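Long-range contacts in inositol 2-dehydrogenase (PDB 4HKT), which catalyses the NAD-dependent oxidation of myo-inositol to scyllo-inosose (2-keto-myo-inositol), the first step of myo-inositol breakdown: residues B[74-79]-B[93-98]; B[79-84]-B[107-112]; B[171-176]-B[226-231]. All coordinates share one frame; numbering follows the deposited sequence. Where two conformers were deposited one is given.

Contact 1: B[74-79]-B[93-98]; sequences DTHADL and EKPIDL. With EDO (1,2-ethanediol), chain C.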
loop_
_atom_site.group_PDB
_atom_site.type_symbol
_atom_site.label_atom_id
_atom_site.label_comp_id
_atom_site.label_asym_id
_atom_site.label_seq_id
_atom_site.Cartn_x
_atom_site.Cartn_y
_atom_site.Cartn_z
ATOM N N ASP B 74 -33.230 6.162 -25.188
ATOM C CA ASP B 74 -34.628 6.322 -25.612
ATOM C C ASP B 74 -35.272 5.146 -26.369
ATOM O O ASP B 74 -36.465 5.168 -26.570
ATOM C CB ASP B 74 -34.838 7.651 -26.373
ATOM C CG ASP B 74 -34.128 7.696 -27.726
ATOM O OD1 ASP B 74 -33.593 6.684 -28.199
ATOM O OD2 ASP B 74 -34.139 8.774 -28.346
ATOM N N THR B 75 -34.496 4.117 -26.722
ATOM C CA THR B 75 -35.023 2.894 -27.334
ATOM C C THR B 75 -35.156 1.695 -26.390
ATOM O O THR B 75 -35.780 0.706 -26.738
ATOM C CB THR B 75 -34.115 2.447 -28.479
ATOM O OG1 THR B 75 -32.800 2.160 -27.970
ATOM C CG2 THR B 75 -34.027 3.563 -29.565
ATOM N N HIS B 76 -34.604 1.800 -25.182
ATOM C CA HIS B 76 -34.569 0.668 -24.253
ATOM C C HIS B 76 -35.904 0.059 -23.914
ATOM O O HIS B 76 -36.076 -1.153 -24.079
ATOM C CB HIS B 76 -33.764 1.033 -23.000
ATOM C CG HIS B 76 -32.307 1.198 -23.296
ATOM N ND1 HIS B 76 -31.346 1.383 -22.320
ATOM C CD2 HIS B 76 -31.647 1.192 -24.482
ATOM C CE1 HIS B 76 -30.161 1.494 -22.893
ATOM N NE2 HIS B 76 -30.319 1.376 -24.205
ATOM N N ALA B 77 -36.852 0.854 -23.429
ATOM C CA ALA B 77 -38.056 0.230 -22.883
ATOM C C ALA B 77 -38.872 -0.484 -23.981
ATOM O O ALA B 77 -39.417 -1.589 -23.780
ATOM C CB ALA B 77 -38.902 1.226 -22.119
ATOM N N ASP B 78 -38.929 0.151 -25.138
ATOM C CA ASP B 78 -39.672 -0.397 -26.268
ATOM C C ASP B 78 -38.998 -1.681 -26.753
ATOM O O ASP B 78 -39.658 -2.654 -27.071
ATOM C CB ASP B 78 -39.703 0.630 -27.410
ATOM C CG ASP B 78 -40.688 1.755 -27.170
ATOM O OD1 ASP B 78 -41.502 1.668 -26.237
ATOM O OD2 ASP B 78 -40.647 2.754 -27.919
ATOM N N LEU B 79 -37.684 -1.674 -26.808
ATOM C CA LEU B 79 -36.963 -2.854 -27.263
ATOM C C LEU B 79 -37.099 -4.010 -26.288
ATOM O O LEU B 79 -37.296 -5.162 -26.714
ATOM C CB LEU B 79 -35.513 -2.535 -27.542
ATOM C CG LEU B 79 -35.293 -1.796 -28.852
ATOM C CD1 LEU B 79 -33.852 -1.346 -28.924
ATOM C CD2 LEU B 79 -35.652 -2.653 -30.074
ATOM N N GLU B 93 -28.543 -2.680 -21.268
ATOM C CA GLU B 93 -27.751 -1.633 -20.623
ATOM C C GLU B 93 -28.656 -0.610 -19.891
ATOM O O GLU B 93 -29.787 -0.349 -20.301
ATOM C CB GLU B 93 -26.873 -0.915 -21.626
ATOM C CG GLU B 93 -25.520 -1.577 -21.845
ATOM C CD GLU B 93 -24.634 -1.550 -20.594
ATOM O OE1 GLU B 93 -24.716 -0.575 -19.814
ATOM O OE2 GLU B 93 -23.903 -2.536 -20.371
ATOM N N LYS B 94 -28.137 -0.051 -18.808
ATOM C CA LYS B 94 -28.866 0.950 -18.067
ATOM C C LYS B 94 -29.191 2.089 -19.011
ATOM O O LYS B 94 -28.441 2.336 -19.948
ATOM C CB LYS B 94 -28.039 1.482 -16.904
ATOM C CG LYS B 94 -26.987 2.463 -17.354
ATOM C CD LYS B 94 -26.496 3.314 -16.227
ATOM C CE LYS B 94 -25.431 4.249 -16.731
ATOM N NZ LYS B 94 -26.052 5.406 -17.399
ATOM N N PRO B 95 -30.312 2.778 -18.783
ATOM C CA PRO B 95 -31.407 2.449 -17.883
ATOM C C PRO B 95 -32.471 1.683 -18.680
ATOM O O PRO B 95 -32.334 1.494 -19.885
ATOM C CB PRO B 95 -31.962 3.823 -17.504
ATOM C CG PRO B 95 -31.771 4.624 -18.732
ATOM C CD PRO B 95 -30.514 4.106 -19.392
ATOM N N ILE B 96 -33.521 1.252 -18.009
ATOM C CA ILE B 96 -34.691 0.738 -18.698
ATOM C C ILE B 96 -35.355 1.906 -19.400
ATOM O O ILE B 96 -35.738 1.827 -20.577
ATOM C CB ILE B 96 -35.646 0.066 -17.725
ATOM C CG1 ILE B 96 -35.010 -1.251 -17.233
ATOM C CG2 ILE B 96 -36.955 -0.267 -18.424
ATOM C CD1 ILE B 96 -35.667 -1.840 -16.026
ATOM N N ASP B 97 -35.500 2.997 -18.653
ATOM C CA ASP B 97 -35.996 4.266 -19.192
ATOM C C ASP B 97 -35.666 5.334 -18.178
ATOM O O ASP B 97 -35.407 5.031 -17.021
ATOM C CB ASP B 97 -37.504 4.238 -19.449
ATOM C CG ASP B 97 -37.969 5.402 -20.323
ATOM O OD1 ASP B 97 -37.731 5.342 -21.534
ATOM O OD2 ASP B 97 -38.571 6.365 -19.782
ATOM N N LEU B 98 -35.649 6.591 -18.590
ATOM C CA LEU B 98 -35.461 7.657 -17.618
ATOM C C LEU B 98 -36.715 7.987 -16.832
ATOM O O LEU B 98 -36.634 8.710 -15.831
ATOM C CB LEU B 98 -34.873 8.909 -18.286
ATOM C CG LEU B 98 -33.499 8.630 -18.877
ATOM C CD1 LEU B 98 -33.001 9.807 -19.706
ATOM C CD2 LEU B 98 -32.480 8.284 -17.813
HETATM C C1 EDO C . -35.970 11.749 -16.187
HETATM O O1 EDO C . -37.293 11.387 -16.544
HETATM C C2 EDO C . -35.178 12.284 -17.379
HETATM O O2 EDO C . -35.000 13.689 -17.234
HETATM O O HOH W 1 -36.445 3.628 -23.226
#
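The imidazole of H76 meets the 93-98 loop with its edge, which faces a run of backbone carbonyls: P95 O and K94 O lie near the ring plane, while E93 O approaches obliquely. ND1 gives its N-H to P95 O at 2.6 Å, only 1° out of the ring plane and nearly along the C=O axis. Although E93 O is 3.1 Å from ND1, the angle there is too poor for a hydrogen bond. With CG beside the backbone N (chi1 -69°), the ring leaves the first turn of helix 76-85 in the direction of the loop. NE2 donates to T71 O, so both ring nitrogens face carbonyls, an arrangement consistent with a protonated imidazole. An alanine here would probably leave P95 O and T71 O without their donors and open a gap between helix and loop. Beyond the ring, water 1 accepts from A77 N at 2.8 Å and bridges to D97 OD1 at 2.7 Å, joining the helix start to the loop, while D97 OD2 accepts from the backbone N of D99. A77 CB packs 4.4 Å from I96 CG2. The peptide bond before P95 is cis, and K94 NZ binds D171 O. A Glu-Lys-Pro sequence at the end of a Rossmann-fold strand, with the proline in cis, is characteristic of the Gfo/Idh/MocA dehydrogenases.

Contact 2: B[79-84]-B[107-112]; sequences LIERFA and LKVVSD. With EDO (1,2-ethanediol), chain U.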
loop_
_atom_site.group_PDB
_atom_site.type_symbol
_atom_site.label_atom_id
_atom_site.label_comp_id
_atom_site.label_asym_id
_atom_site.label_seq_id
_atom_site.Cartn_x
_atom_site.Cartn_y
_atom_site.Cartn_z
ATOM N N LEU B 79 -37.684 -1.674 -26.808
ATOM C CA LEU B 79 -36.963 -2.854 -27.263
ATOM C C LEU B 79 -37.099 -4.010 -26.288
ATOM O O LEU B 79 -37.296 -5.162 -26.714
ATOM C CB LEU B 79 -35.513 -2.535 -27.542
ATOM C CG LEU B 79 -35.293 -1.796 -28.852
ATOM C CD1 LEU B 79 -33.852 -1.346 -28.924
ATOM C CD2 LEU B 79 -35.652 -2.653 -30.074
ATOM N N ILE B 80 -37.073 -3.720 -24.984
ATOM C CA ILE B 80 -37.319 -4.754 -23.978
ATOM C C ILE B 80 -38.709 -5.356 -24.192
ATOM O O ILE B 80 -38.866 -6.576 -24.229
ATOM C CB ILE B 80 -37.189 -4.220 -22.522
ATOM C CG1 ILE B 80 -35.752 -3.810 -22.229
ATOM C CG2 ILE B 80 -37.654 -5.279 -21.544
ATOM C CD1 ILE B 80 -35.602 -2.876 -21.026
ATOM N N GLU B 81 -39.732 -4.527 -24.340
ATOM C CA GLU B 81 -41.094 -5.055 -24.529
ATOM C C GLU B 81 -41.216 -5.921 -25.805
ATOM O O GLU B 81 -41.838 -6.992 -25.785
ATOM C CB GLU B 81 -42.115 -3.910 -24.575
ATOM C CG GLU B 81 -42.327 -3.236 -23.244
ATOM C CD GLU B 81 -43.235 -2.017 -23.301
ATOM O OE1 GLU B 81 -43.395 -1.430 -24.398
ATOM O OE2 GLU B 81 -43.747 -1.612 -22.227
ATOM N N ARG B 82 -40.622 -5.464 -26.896
ATOM C CA ARG B 82 -40.648 -6.196 -28.156
ATOM C C ARG B 82 -39.943 -7.574 -28.037
ATOM O O ARG B 82 -40.472 -8.612 -28.487
ATOM C CB ARG B 82 -39.966 -5.393 -29.246
ATOM C CG ARG B 82 -40.774 -4.253 -29.848
ATOM C CD ARG B 82 -39.880 -3.376 -30.710
ATOM N NE ARG B 82 -39.530 -4.074 -31.928
ATOM C CZ ARG B 82 -38.799 -3.590 -32.926
ATOM N NH1 ARG B 82 -38.287 -2.374 -32.882
ATOM N NH2 ARG B 82 -38.570 -4.363 -33.990
ATOM N N PHE B 83 -38.770 -7.599 -27.415
ATOM C CA PHE B 83 -38.045 -8.857 -27.359
ATOM C C PHE B 83 -38.640 -9.799 -26.330
ATOM O O PHE B 83 -38.593 -11.039 -26.514
ATOM C CB PHE B 83 -36.529 -8.625 -27.254
ATOM C CG PHE B 83 -35.913 -8.243 -28.556
ATOM C CD1 PHE B 83 -35.401 -9.219 -29.400
ATOM C CD2 PHE B 83 -35.910 -6.936 -28.992
ATOM C CE1 PHE B 83 -34.863 -8.881 -30.634
ATOM C CE2 PHE B 83 -35.349 -6.590 -30.205
ATOM C CZ PHE B 83 -34.831 -7.571 -31.035
ATOM N N ALA B 84 -39.257 -9.236 -25.289
ATOM C CA ALA B 84 -40.005 -9.998 -24.326
ATOM C C ALA B 84 -41.154 -10.726 -25.029
ATOM O O ALA B 84 -41.337 -11.959 -24.870
ATOM C CB ALA B 84 -40.586 -9.114 -23.235
ATOM N N LEU B 107 -41.770 -3.374 -17.152
ATOM C CA LEU B 107 -41.684 -4.518 -16.247
ATOM C C LEU B 107 -42.985 -5.331 -16.173
ATOM O O LEU B 107 -42.940 -6.530 -16.017
ATOM C CB LEU B 107 -41.268 -4.051 -14.846
ATOM C CG LEU B 107 -39.900 -3.329 -14.773
ATOM C CD1 LEU B 107 -39.529 -2.992 -13.339
ATOM C CD2 LEU B 107 -38.782 -4.118 -15.461
ATOM N N LYS B 108 -44.134 -4.686 -16.326
ATOM C CA LYS B 108 -45.399 -5.408 -16.382
ATOM C C LYS B 108 -45.413 -6.300 -17.656
ATOM O O LYS B 108 -45.769 -7.457 -17.580
ATOM C CB LYS B 108 -46.582 -4.434 -16.324
ATOM C CG LYS B 108 -47.929 -5.090 -15.995
ATOM C CD LYS B 108 -49.113 -4.178 -16.313
ATOM C CE LYS B 108 -50.468 -4.823 -15.977
ATOM N NZ LYS B 108 -50.538 -6.273 -16.345
ATOM N N VAL B 109 -44.947 -5.801 -18.795
ATOM C CA VAL B 109 -44.892 -6.621 -19.986
ATOM C C VAL B 109 -43.916 -7.780 -19.760
ATOM O O VAL B 109 -44.210 -8.932 -20.139
ATOM C CB VAL B 109 -44.488 -5.813 -21.229
ATOM C CG1 VAL B 109 -44.285 -6.735 -22.421
ATOM C CG2 VAL B 109 -45.512 -4.707 -21.522
ATOM N N VAL B 110 -42.769 -7.494 -19.153
ATOM C CA VAL B 110 -41.768 -8.529 -18.871
ATOM C C VAL B 110 -42.338 -9.613 -17.941
ATOM O O VAL B 110 -42.103 -10.804 -18.170
ATOM C CB VAL B 110 -40.488 -7.899 -18.258
ATOM C CG1 VAL B 110 -39.621 -8.952 -17.550
ATOM C CG2 VAL B 110 -39.689 -7.160 -19.342
ATOM N N SER B 111 -43.070 -9.199 -16.911
ATOM C CA SER B 111 -43.729 -10.138 -16.012
ATOM C C SER B 111 -44.848 -10.953 -16.715
ATOM O O SER B 111 -44.918 -12.174 -16.564
ATOM C CB SER B 111 -44.293 -9.398 -14.804
ATOM O OG SER B 111 -44.942 -10.316 -13.961
ATOM N N ASP B 112 -45.695 -10.285 -17.510
ATOM C CA ASP B 112 -46.776 -10.978 -18.224
ATOM C C ASP B 112 -46.278 -12.033 -19.225
ATOM O O ASP B 112 -46.937 -13.054 -19.405
ATOM C CB ASP B 112 -47.714 -9.984 -18.923
ATOM C CG ASP B 112 -48.597 -9.223 -17.948
ATOM O OD1 ASP B 112 -48.684 -9.582 -16.765
ATOM O OD2 ASP B 112 -49.200 -8.224 -18.367
HETATM C C1 EDO U . -42.888 -1.477 -28.923
HETATM O O1 EDO U . -43.482 -2.397 -29.851
HETATM C C2 EDO U . -43.005 -1.982 -27.496
HETATM O O2 EDO U . -44.352 -2.007 -26.992
#
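E81, which leans on V109, has its carboxylate atom OE1 gripped twice: by a salt bridge from R102, earlier on helix 100-112, and by O2 of a bound 1,2-ethanediol, which donates to OE1 at 2.8 Å. The aliphatic part of the same side chain does the packing. E81 and V109 cross at about a right angle, with E81 CG 3.9 Å from V109 CG2 and the carboxylate atom E81 OE2 3.6 Å from that methyl. The glutamate thus covers the valine with its methylenes while its charged end turns to the arginine, binding the two helices by packing and charge together.

On the side nearer the sheet the contact is wholly apolar. I80 CG2 and V110 CG2 touch methyl to methyl at 3.5 Å, a tight fit for two such groups. V110 has CG1 anti to the backbone N (chi1 162°), which leaves CG2 beside that N and in line for the isoleucine. A84 is the small residue a turn further on: its CB sits 4.4 Å from V110 CG2 and 4.5 Å from V109 CG1, a looser fit than the isoleucine pair. No hydrogen bond links the two segments.

The short axes approach to 9.1 Å and run almost parallel, 12° apart. Beneath them, I80 rests on I69 and C92, F83 on V67 and I90, and A84 on I90. Helix 76-85 connects strand 66-69 to strand 89-93, and helix 100-112 connects strand 89-93 to strand 117-120. Their side-by-side packing is that of consecutive beta-alpha-beta crossovers covering one face of the parallel sheet of the NAD-binding Rossmann fold.

Contact 3: B[171-176]-B[226-231]; sequences DMTIHD and ISNSRR. With EDO (1,2-ethanediol), chain X.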
loop_
_atom_site.group_PDB
_atom_site.type_symbol
_atom_site.label_atom_id
_atom_site.label_comp_id
_atom_site.label_asym_id
_atom_site.label_seq_id
_atom_site.Cartn_x
_atom_site.Cartn_y
_atom_site.Cartn_z
ATOM N N ASP B 171 -27.710 9.325 -14.784
ATOM C CA ASP B 171 -26.747 8.821 -15.759
ATOM C C ASP B 171 -25.512 8.214 -15.124
ATOM O O ASP B 171 -24.986 7.212 -15.644
ATOM C CB ASP B 171 -26.314 9.895 -16.748
ATOM C CG ASP B 171 -25.330 9.365 -17.799
ATOM O OD1 ASP B 171 -25.782 8.593 -18.655
ATOM O OD2 ASP B 171 -24.125 9.715 -17.783
HETATM N N MSE B 172 -25.019 8.820 -14.039
HETATM C CA MSE B 172 -23.771 8.379 -13.410
HETATM C C MSE B 172 -24.055 7.760 -12.059
HETATM O O MSE B 172 -23.719 6.603 -11.800
HETATM C CB MSE B 172 -22.872 9.590 -13.232
HETATM C CG MSE B 172 -21.553 9.223 -12.571
HETATM SE SE MSE B 172 -20.397 10.800 -12.371
HETATM C CE MSE B 172 -19.018 9.758 -11.468
ATOM N N THR B 173 -24.711 8.515 -11.200
ATOM C CA THR B 173 -24.896 8.078 -9.813
ATOM C C THR B 173 -25.775 6.849 -9.693
ATOM O O THR B 173 -25.735 6.115 -8.711
ATOM C CB THR B 173 -25.504 9.206 -8.993
ATOM O OG1 THR B 173 -24.915 10.430 -9.398
ATOM C CG2 THR B 173 -25.198 8.976 -7.506
ATOM N N ILE B 174 -26.581 6.628 -10.723
ATOM C CA ILE B 174 -27.389 5.442 -10.817
ATOM C C ILE B 174 -26.635 4.132 -10.496
ATOM O O ILE B 174 -27.155 3.282 -9.802
ATOM C CB ILE B 174 -28.178 5.400 -12.182
ATOM C CG1 ILE B 174 -29.310 4.384 -12.096
ATOM C CG2 ILE B 174 -27.285 5.122 -13.358
ATOM C CD1 ILE B 174 -30.374 4.535 -13.162
ATOM N N HIS B 175 -25.426 3.963 -11.002
ATOM C CA HIS B 175 -24.599 2.821 -10.671
ATOM C C HIS B 175 -24.290 2.740 -9.157
ATOM O O HIS B 175 -24.276 1.652 -8.587
ATOM C CB HIS B 175 -23.265 2.919 -11.385
ATOM C CG HIS B 175 -23.332 2.599 -12.832
ATOM N ND1 HIS B 175 -23.585 1.324 -13.293
ATOM C CD2 HIS B 175 -23.112 3.363 -13.920
ATOM C CE1 HIS B 175 -23.554 1.327 -14.611
ATOM N NE2 HIS B 175 -23.270 2.549 -15.016
ATOM N N ASP B 176 -24.037 3.892 -8.559
ATOM C CA ASP B 176 -23.744 3.986 -7.119
ATOM C C ASP B 176 -24.956 3.791 -6.252
ATOM O O ASP B 176 -24.822 3.205 -5.195
ATOM C CB ASP B 176 -23.069 5.278 -6.779
ATOM C CG ASP B 176 -21.791 5.477 -7.568
ATOM O OD1 ASP B 176 -20.921 4.586 -7.562
ATOM O OD2 ASP B 176 -21.686 6.513 -8.247
ATOM N N ILE B 226 -22.453 8.782 -0.884
ATOM C CA ILE B 226 -21.972 8.618 -2.239
ATOM C C ILE B 226 -21.398 9.966 -2.663
ATOM O O ILE B 226 -22.029 11.016 -2.490
ATOM C CB ILE B 226 -23.079 8.250 -3.225
ATOM C CG1 ILE B 226 -23.648 6.886 -2.951
ATOM C CG2 ILE B 226 -22.555 8.343 -4.664
ATOM C CD1 ILE B 226 -25.058 6.778 -3.494
ATOM N N SER B 227 -20.210 9.918 -3.235
ATOM C CA SER B 227 -19.532 11.095 -3.819
ATOM C C SER B 227 -19.281 10.848 -5.323
ATOM O O SER B 227 -18.736 9.812 -5.681
ATOM C CB SER B 227 -18.184 11.219 -3.119
ATOM O OG SER B 227 -17.438 12.311 -3.536
ATOM N N ASN B 228 -19.660 11.787 -6.185
ATOM C CA ASN B 228 -19.434 11.642 -7.635
ATOM C C ASN B 228 -18.821 12.918 -8.150
ATOM O O ASN B 228 -19.289 13.997 -7.799
ATOM C CB ASN B 228 -20.734 11.530 -8.405
ATOM C CG ASN B 228 -21.401 10.174 -8.380
ATOM O OD1 ASN B 228 -22.458 10.038 -9.014
ATOM N ND2 ASN B 228 -20.827 9.176 -7.741
ATOM N N SER B 229 -17.849 12.786 -9.057
ATOM C CA SER B 229 -17.307 13.890 -9.830
ATOM C C SER B 229 -17.171 13.447 -11.294
ATOM O O SER B 229 -16.769 12.315 -11.603
ATOM C CB SER B 229 -15.939 14.348 -9.321
ATOM O OG SER B 229 -15.387 15.371 -10.197
ATOM N N ARG B 230 -17.542 14.339 -12.189
ATOM C CA ARG B 230 -17.408 14.044 -13.592
ATOM C C ARG B 230 -15.966 13.992 -14.124
ATOM O O ARG B 230 -15.781 13.567 -15.258
ATOM C CB ARG B 230 -18.204 15.051 -14.421
ATOM C CG ARG B 230 -19.694 14.763 -14.542
ATOM C CD ARG B 230 -19.979 13.403 -15.149
ATOM N NE ARG B 230 -21.350 13.283 -15.593
ATOM C CZ ARG B 230 -21.880 12.199 -16.130
ATOM N NH1 ARG B 230 -21.134 11.121 -16.318
ATOM N NH2 ARG B 230 -23.161 12.190 -16.489
ATOM N N ARG B 231 -14.966 14.453 -13.373
ATOM C CA ARG B 231 -13.605 14.597 -13.905
ATOM C C ARG B 231 -12.558 14.355 -12.837
ATOM O O ARG B 231 -12.563 15.018 -11.771
ATOM C CB ARG B 231 -13.371 16.007 -14.478
ATOM C CG ARG B 231 -11.989 16.202 -15.124
ATOM C CD ARG B 231 -10.955 16.946 -14.275
ATOM N NE ARG B 231 -11.331 18.356 -14.011
ATOM C CZ ARG B 231 -11.834 18.779 -12.847
ATOM N NH1 ARG B 231 -12.001 17.894 -11.844
ATOM N NH2 ARG B 231 -12.168 20.064 -12.658
HETATM C C1 EDO X . -21.259 8.211 -18.192
HETATM O O1 EDO X . -22.296 8.665 -19.061
HETATM C C2 EDO X . -21.801 7.715 -16.847
HETATM O O2 EDO X . -20.766 7.791 -15.865
#
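N228 and T173 form the tight heart of this contact, with N228 OD1 only 2.5 Å from T173 OG1, which donates to it. I168 O is also near that hydroxyl and competes for its one proton. The other end of the amide is held as well: N228 ND2 donates to D176 OD2 at 2.8 Å, arriving from above the carboxylate plane, and also to S227 O. Together these bonds hold the amide's rotation, while S151 binds the remaining oxygen of D176. Earlier on the strand, I226 CG2 wedges between D176 CB at 3.8 Å and T173 CG2 at 3.9 Å.

Toward R230 the fit is looser and a 1,2-ethanediol molecule shares the space. R230 NH2 makes a salt bridge to D171 OD2 at 3.0 Å, nearly straight at 173°, in the guanidinium plane and on the anti side of the carboxylate. The diol lies beside both residues, with its O2 3.4 Å from R230 NH1, and D153 holds NH1 by a second salt bridge. Selenomethionine M172 joins the two regions: its CB lies over one guanidinium face, offset toward the rim. With CG, SE and CE all in the extended form (chi3 178° for CE), its chain slides past R230, and CE comes within 3.4 Å of S229 O.

Helix segment 171-176 runs at 149° to strand segment 226-229. Helix 168-184 thus lies across one face of the C-terminal mixed sheet, in which strand 223-229 is flanked by strands 144-152 and 211-218. Facing away from the helix, S227 and S229 pack on M146 of the second subunit.

In the fold
From the N terminus, contact 1 comes first, where the loop after strand 89-93 returns to the start of helix 76-85. Contact 2 begins on the same helix, at the shared L79, and closes later, on helix 100-112, so the two cross along the chain. They also touch in space, through I96 with I80 and L107, and both belong to the NAD-binding domain. Contact 3 opens only after both have closed, tying helix 168-184 to strand 223-229 in the C-terminal domain. It has no touch with contact 2, but K94 of contact 1 reaches D171, I174 and H175, joining the two domains.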